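Local coordinates for protein Crov588 (Cafeteriavirus, PDB 6NYR) that is of unknown function but folds as a leucine-rich-repeat protein of FNIP-type repeats whose solenoid curves round into a nearly closed circle, at residues A[33-38]-A[54-59]; A[76-81]-A[99-104]. All coordinates share one frame; numbering follows the deposited sequence.

Interaction 1 of 2, residues A[33-38]-A[54-59]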
loop_
_atom_site.group_PDB
_atom_site.type_symbol
_atom_site.label_atom_id
_atom_site.label_comp_id
_atom_site.label_asym_id
_atom_site.label_seq_id
_atom_site.Cartn_x
_atom_site.Cartn_y
_atom_site.Cartn_z
ATOM N N ILE A 33 10.474 14.325 21.764
ATOM C CA ILE A 33 10.743 12.987 21.239
ATOM C C ILE A 33 10.589 11.981 22.370
ATOM O O ILE A 33 11.158 12.154 23.457
ATOM C CB ILE A 33 12.139 12.887 20.596
ATOM C CG1 ILE A 33 13.251 13.083 21.629
ATOM C CG2 ILE A 33 12.268 13.897 19.455
ATOM C CD1 ILE A 33 14.656 12.890 21.047
ATOM N N ASP A 34 9.804 10.934 22.113
ATOM C CA ASP A 34 9.592 9.857 23.066
ATOM C C ASP A 34 10.468 8.643 22.810
ATOM O O ASP A 34 10.805 7.919 23.754
ATOM C CB ASP A 34 8.135 9.367 22.996
ATOM C CG ASP A 34 7.195 10.181 23.836
ATOM O OD1 ASP A 34 7.598 10.607 24.939
ATOM O OD2 ASP A 34 6.036 10.380 23.404
ATOM N N THR A 35 10.838 8.410 21.556
ATOM C CA THR A 35 11.461 7.163 21.158
ATOM C C THR A 35 12.710 7.434 20.335
ATOM O O THR A 35 12.857 8.488 19.711
ATOM C CB THR A 35 10.493 6.304 20.335
ATOM O OG1 THR A 35 10.592 6.674 18.955
ATOM C CG2 THR A 35 9.057 6.525 20.792
ATOM N N ILE A 36 13.609 6.456 20.346
ATOM C CA ILE A 36 14.750 6.422 19.443
ATOM C C ILE A 36 14.625 5.156 18.608
ATOM O O ILE A 36 14.370 4.074 19.149
ATOM C CB ILE A 36 16.094 6.442 20.193
ATOM C CG1 ILE A 36 16.292 7.778 20.902
ATOM C CG2 ILE A 36 17.235 6.175 19.216
ATOM C CD1 ILE A 36 17.495 7.806 21.822
ATOM N N GLU A 37 14.801 5.290 17.299
ATOM C CA GLU A 37 14.858 4.150 16.393
ATOM C C GLU A 37 16.276 4.036 15.850
ATOM O O GLU A 37 16.761 4.950 15.175
ATOM C CB GLU A 37 13.858 4.294 15.248
ATOM C CG GLU A 37 12.409 4.079 15.651
ATOM C CD GLU A 37 11.467 4.112 14.463
ATOM O OE1 GLU A 37 11.932 4.427 13.346
ATOM O OE2 GLU A 37 10.267 3.813 14.643
ATOM N N PHE A 38 16.939 2.933 16.165
ATOM C CA PHE A 38 18.247 2.620 15.615
ATOM C C PHE A 38 18.093 1.692 14.415
ATOM O O PHE A 38 17.067 1.028 14.236
ATOM C CB PHE A 38 19.140 1.975 16.673
ATOM C CG PHE A 38 19.607 2.931 17.737
ATOM C CD1 PHE A 38 20.606 3.855 17.467
ATOM C CD2 PHE A 38 19.055 2.902 19.006
ATOM C CE1 PHE A 38 21.042 4.733 18.444
ATOM C CE2 PHE A 38 19.487 3.779 19.988
ATOM C CZ PHE A 38 20.481 4.696 19.705
ATOM N N ILE A 54 13.536 10.021 26.652
ATOM C CA ILE A 54 13.175 8.973 25.699
ATOM C C ILE A 54 12.811 7.728 26.491
ATOM O O ILE A 54 13.563 7.287 27.368
ATOM C CB ILE A 54 14.300 8.724 24.676
ATOM C CG1 ILE A 54 15.449 7.850 25.169
ATOM C CG2 ILE A 54 14.837 10.076 24.151
ATOM C CD1 ILE A 54 15.153 6.358 25.118
ATOM N N LYS A 55 11.633 7.184 26.200
ATOM C CA LYS A 55 11.070 6.055 26.925
ATOM C C LYS A 55 11.009 4.784 26.097
ATOM O O LYS A 55 10.680 3.724 26.643
ATOM C CB LYS A 55 9.663 6.430 27.418
ATOM C CG LYS A 55 9.651 7.748 28.194
ATOM C CD LYS A 55 8.467 7.872 29.140
ATOM C CE LYS A 55 7.159 7.953 28.362
ATOM N NZ LYS A 55 7.134 9.140 27.451
ATOM N N VAL A 56 11.334 4.860 24.809
ATOM C CA VAL A 56 11.235 3.738 23.887
ATOM C C VAL A 56 12.513 3.697 23.061
ATOM O O VAL A 56 12.908 4.711 22.475
ATOM C CB VAL A 56 10.005 3.865 22.968
ATOM C CG1 VAL A 56 9.931 2.684 22.010
ATOM C CG2 VAL A 56 8.732 3.983 23.798
ATOM N N ILE A 57 13.152 2.532 23.010
ATOM C CA ILE A 57 14.345 2.320 22.194
ATOM C C ILE A 57 14.060 1.128 21.290
ATOM O O ILE A 57 14.039 -0.021 21.751
ATOM C CB ILE A 57 15.603 2.088 23.046
ATOM C CG1 ILE A 57 15.920 3.348 23.863
ATOM C CG2 ILE A 57 16.784 1.714 22.165
ATOM C CD1 ILE A 57 17.113 3.218 24.786
ATOM N N LYS A 58 13.847 1.399 20.007
ATOM C CA LYS A 58 13.534 0.385 19.008
ATOM C C LYS A 58 14.747 0.202 18.109
ATOM O O LYS A 58 15.251 1.173 17.538
ATOM C CB LYS A 58 12.301 0.799 18.195
ATOM C CG LYS A 58 11.695 -0.309 17.347
ATOM C CD LYS A 58 12.334 -0.390 15.973
ATOM C CE LYS A 58 11.597 -1.383 15.077
ATOM N NZ LYS A 58 10.376 -0.801 14.451
ATOM N N PHE A 59 15.230 -1.036 17.999
ATOM C CA PHE A 59 16.487 -1.292 17.304
ATOM C C PHE A 59 16.326 -1.744 15.858
ATOM O O PHE A 59 17.234 -1.517 15.054
ATOM C CB PHE A 59 17.309 -2.348 18.059
ATOM C CG PHE A 59 18.220 -1.773 19.108
ATOM C CD1 PHE A 59 19.454 -1.253 18.760
ATOM C CD2 PHE A 59 17.846 -1.761 20.442
ATOM C CE1 PHE A 59 20.292 -0.721 19.718
ATOM C CE2 PHE A 59 18.684 -1.231 21.404
ATOM C CZ PHE A 59 19.908 -0.711 21.040
#

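Interaction 2 of 2, residues A[76-81]-A[99-104]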
loop_
_atom_site.group_PDB
_atom_site.type_symbol
_atom_site.label_atom_id
_atom_site.label_comp_id
_atom_site.label_asym_id
_atom_site.label_seq_id
_atom_site.Cartn_x
_atom_site.Cartn_y
_atom_site.Cartn_z
ATOM N N LEU A 76 12.948 4.491 31.089
ATOM C CA LEU A 76 12.625 3.614 29.968
ATOM C C LEU A 76 11.412 2.754 30.305
ATOM O O LEU A 76 11.320 2.190 31.402
ATOM C CB LEU A 76 13.789 2.702 29.613
ATOM C CG LEU A 76 14.623 2.984 28.362
ATOM C CD1 LEU A 76 15.281 1.647 27.948
ATOM C CD2 LEU A 76 13.845 3.567 27.224
ATOM N N THR A 77 10.482 2.650 29.360
ATOM C CA THR A 77 9.357 1.735 29.468
ATOM C C THR A 77 9.342 0.660 28.396
ATOM O O THR A 77 8.653 -0.351 28.573
ATOM C CB THR A 77 8.027 2.505 29.393
ATOM O OG1 THR A 77 7.967 3.234 28.161
ATOM C CG2 THR A 77 7.899 3.463 30.563
ATOM N N GLU A 78 10.080 0.839 27.304
ATOM C CA GLU A 78 10.066 -0.103 26.196
ATOM C C GLU A 78 11.454 -0.176 25.585
ATOM O O GLU A 78 12.124 0.848 25.431
ATOM C CB GLU A 78 9.066 0.319 25.116
ATOM C CG GLU A 78 7.728 0.746 25.643
ATOM C CD GLU A 78 6.700 0.968 24.543
ATOM O OE1 GLU A 78 7.004 0.655 23.376
ATOM O OE2 GLU A 78 5.594 1.469 24.852
ATOM N N ILE A 79 11.888 -1.388 25.253
ATOM C CA ILE A 79 13.098 -1.568 24.461
ATOM C C ILE A 79 12.977 -2.873 23.688
ATOM O O ILE A 79 12.571 -3.905 24.231
ATOM C CB ILE A 79 14.379 -1.558 25.326
ATOM C CG1 ILE A 79 15.605 -1.567 24.400
ATOM C CG2 ILE A 79 14.415 -2.763 26.252
ATOM C CD1 ILE A 79 16.893 -1.200 25.075
ATOM N N TYR A 80 13.345 -2.817 22.410
ATOM C CA TYR A 80 13.234 -3.948 21.496
ATOM C C TYR A 80 14.586 -4.175 20.841
ATOM O O TYR A 80 15.109 -3.281 20.167
ATOM C CB TYR A 80 12.155 -3.681 20.446
ATOM C CG TYR A 80 10.852 -3.187 21.041
ATOM C CD1 TYR A 80 9.831 -4.073 21.352
ATOM C CD2 TYR A 80 10.645 -1.838 21.300
ATOM C CE1 TYR A 80 8.642 -3.633 21.896
ATOM C CE2 TYR A 80 9.456 -1.386 21.848
ATOM C CZ TYR A 80 8.457 -2.289 22.145
ATOM O OH TYR A 80 7.272 -1.850 22.690
ATOM N N TYR A 81 15.153 -5.361 21.045
ATOM C CA TYR A 81 16.474 -5.686 20.532
ATOM C C TYR A 81 16.375 -6.494 19.239
ATOM O O TYR A 81 15.325 -7.043 18.890
ATOM C CB TYR A 81 17.289 -6.458 21.576
ATOM C CG TYR A 81 17.743 -5.640 22.763
ATOM C CD1 TYR A 81 18.789 -4.734 22.642
ATOM C CD2 TYR A 81 17.141 -5.784 24.006
ATOM C CE1 TYR A 81 19.221 -3.990 23.723
ATOM C CE2 TYR A 81 17.565 -5.039 25.094
ATOM C CZ TYR A 81 18.607 -4.146 24.945
ATOM O OH TYR A 81 19.038 -3.400 26.020
ATOM N N LEU A 99 10.447 -0.768 33.207
ATOM C CA LEU A 99 10.213 -1.370 31.902
ATOM C C LEU A 99 8.861 -2.066 31.859
ATOM O O LEU A 99 8.512 -2.839 32.758
ATOM C CB LEU A 99 11.321 -2.360 31.557
ATOM C CG LEU A 99 11.504 -2.572 30.052
ATOM C CD1 LEU A 99 12.099 -1.318 29.409
ATOM C CD2 LEU A 99 12.364 -3.785 29.756
ATOM N N LEU A 100 8.106 -1.797 30.797
ATOM C CA LEU A 100 6.815 -2.424 30.562
ATOM C C LEU A 100 6.801 -3.355 29.361
ATOM O O LEU A 100 6.059 -4.340 29.366
ATOM C CB LEU A 100 5.747 -1.346 30.345
ATOM C CG LEU A 100 5.500 -0.399 31.516
ATOM C CD1 LEU A 100 4.618 0.755 31.085
ATOM C CD2 LEU A 100 4.866 -1.158 32.668
ATOM N N LYS A 101 7.607 -3.071 28.341
ATOM C CA LYS A 101 7.580 -3.802 27.082
ATOM C C LYS A 101 9.005 -4.143 26.685
ATOM O O LYS A 101 9.885 -3.276 26.697
ATOM C CB LYS A 101 6.892 -2.972 26.002
ATOM C CG LYS A 101 5.501 -2.508 26.400
ATOM C CD LYS A 101 4.678 -2.136 25.183
ATOM C CE LYS A 101 3.281 -1.692 25.579
ATOM N NZ LYS A 101 2.458 -1.382 24.379
ATOM N N LEU A 102 9.227 -5.405 26.336
ATOM C CA LEU A 102 10.575 -5.891 26.091
ATOM C C LEU A 102 10.560 -6.957 25.015
ATOM O O LEU A 102 9.777 -7.909 25.091
ATOM C CB LEU A 102 11.178 -6.465 27.379
ATOM C CG LEU A 102 12.464 -7.287 27.279
ATOM C CD1 LEU A 102 13.647 -6.434 26.873
ATOM C CD2 LEU A 102 12.719 -7.993 28.618
ATOM N N LYS A 103 11.427 -6.793 24.022
ATOM C CA LYS A 103 11.801 -7.879 23.128
ATOM C C LYS A 103 13.277 -8.191 23.355
ATOM O O LYS A 103 14.133 -7.309 23.207
ATOM C CB LYS A 103 11.563 -7.551 21.656
ATOM C CG LYS A 103 11.955 -8.724 20.757
ATOM C CD LYS A 103 11.930 -8.373 19.281
ATOM C CE LYS A 103 12.536 -9.500 18.444
ATOM N NZ LYS A 103 13.973 -9.754 18.772
ATOM N N LEU A 104 13.567 -9.435 23.720
ATOM C CA LEU A 104 14.936 -9.871 23.934
ATOM C C LEU A 104 15.675 -10.013 22.606
ATOM O O LEU A 104 15.074 -10.198 21.543
ATOM C CB LEU A 104 14.951 -11.207 24.672
ATOM C CG LEU A 104 14.323 -11.194 26.064
ATOM C CD1 LEU A 104 14.128 -12.606 26.588
ATOM C CD2 LEU A 104 15.182 -10.372 27.012
#

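Interaction 1 of 2, residues A[33-38]-A[54-59]
Strands 35-37 and 56-58 are adjacent parallel strands near the start of the leucine-rich-repeat solenoid, their axes 10° apart. Ile36 N donates to Val56 O, Ile36 O takes Lys58 N, and Phe38 N reaches Lys58 O, so strand 35-37 uses the N-H and C=O of Ile36 on this side while the backbone of Glu37 bonds to Leu11 and Phe13 on the other. At the entry to the ladder Asp34 O is gripped twice, by Lys55 N at 2.7 Å nearly along the C=O axis and by Val56 N at 3.3 Å.

The tight side is the hydrophobic core. Ile54 sends CG1 across to Ile36 CD1, 3.9 Å away, and Ile57 CG2 meets the edge of the Phe38 ring at CE2. Phe38 and Phe59 lie nearly parallel, planes at 23°, but slid so far that the rings barely overlap.

On the more solvent-facing, polar face, Thr35 CG2 and Val56 CB still pack closely; the looseness lies in Glu37 and Lys58, which run alongside without their charges meeting, Glu37 OE1 bonding instead to Thr12. At the N-terminal ends of the strands, Lys55, bent at its last two torsions, curls back beside Asp34 in a salt bridge, with NZ 2.9 Å from Asp34 OD1.

Interaction 2 of 2, residues A[76-81]-A[99-104]
Five backbone hydrogen bonds tie strand 78-80 to strand 101-103, which run parallel with their axes 11° apart. Thr77 O starts the ladder by accepting two N-H groups: Lys101 N comes nearly along the C=O axis, whereas Leu100 N, at 2.7 Å, lies above the carbonyl plane. Ile79 then uses both its polar backbone atoms, N to Lys101 O and O from Lys103 N, and Tyr81 N donates to Lys103 O at 3.1 Å, an oxygen to which the Tyr81 ring also turns an edge.

Apolar contacts fill the buried face. Ile79 CG2, in the crowded position between the backbone N and the carbonyl carbon, touches Leu102 CD1 at 3.8 Å, the two side chains lying alongside each other. Leu99, with CG anti to its backbone N (chi1 -155°), tucks CD1 under the peptide joining Thr77 to Glu78, 3.5 Å from Thr77 C. The Tyr81 ring turns a face to Ile79 CG1.

Polar side chains dominate the other face. Tyr80 OH donates to Glu78 OE1 at 2.6 Å, meeting it from above the carboxylate plane, a link within strand 78-80. The extended Lys101 chain runs beside both: its CB lies 3.5 Å from Tyr80 OH and its CD against the Glu78 carboxylate, but the opposite charges stop short of a salt bridge. Lys103 bends at its last torsion (chi4 -62°), allowing NZ to bond Tyr81 O and Leu104 O, each at 3.0 Å; NZ also forms a salt bridge with Asp106.

A parallel ladder with an aliphatic and aromatic core on one face and polar side chains on the other is consistent with successive strands of a leucine-rich-repeat solenoid; segment 99-104 falls in an FNIP repeat.

Interaction 1 and interaction 2 follow one another along the chain, with centres about 10 Å apart on the same side of the ring's centre. Strands 56-58 and 78-80, one from each, are themselves neighbours, giving the unbroken parallel order 35-37, 56-58, 78-80, 101-103. Lys55 O lies 2.9 Å from Thr77 N and Ile57 O 3.0 Å from Tyr80 N, both probable hydrogen bonds, while Ile57 packs on Ile79 and Phe59 meets Tyr81 in the interior. Backbone ladder and hydrophobic core thus both run through from one contact to the next. Repeated from strand to strand, such stacking is consistent with the circular leucine-rich-repeat structure.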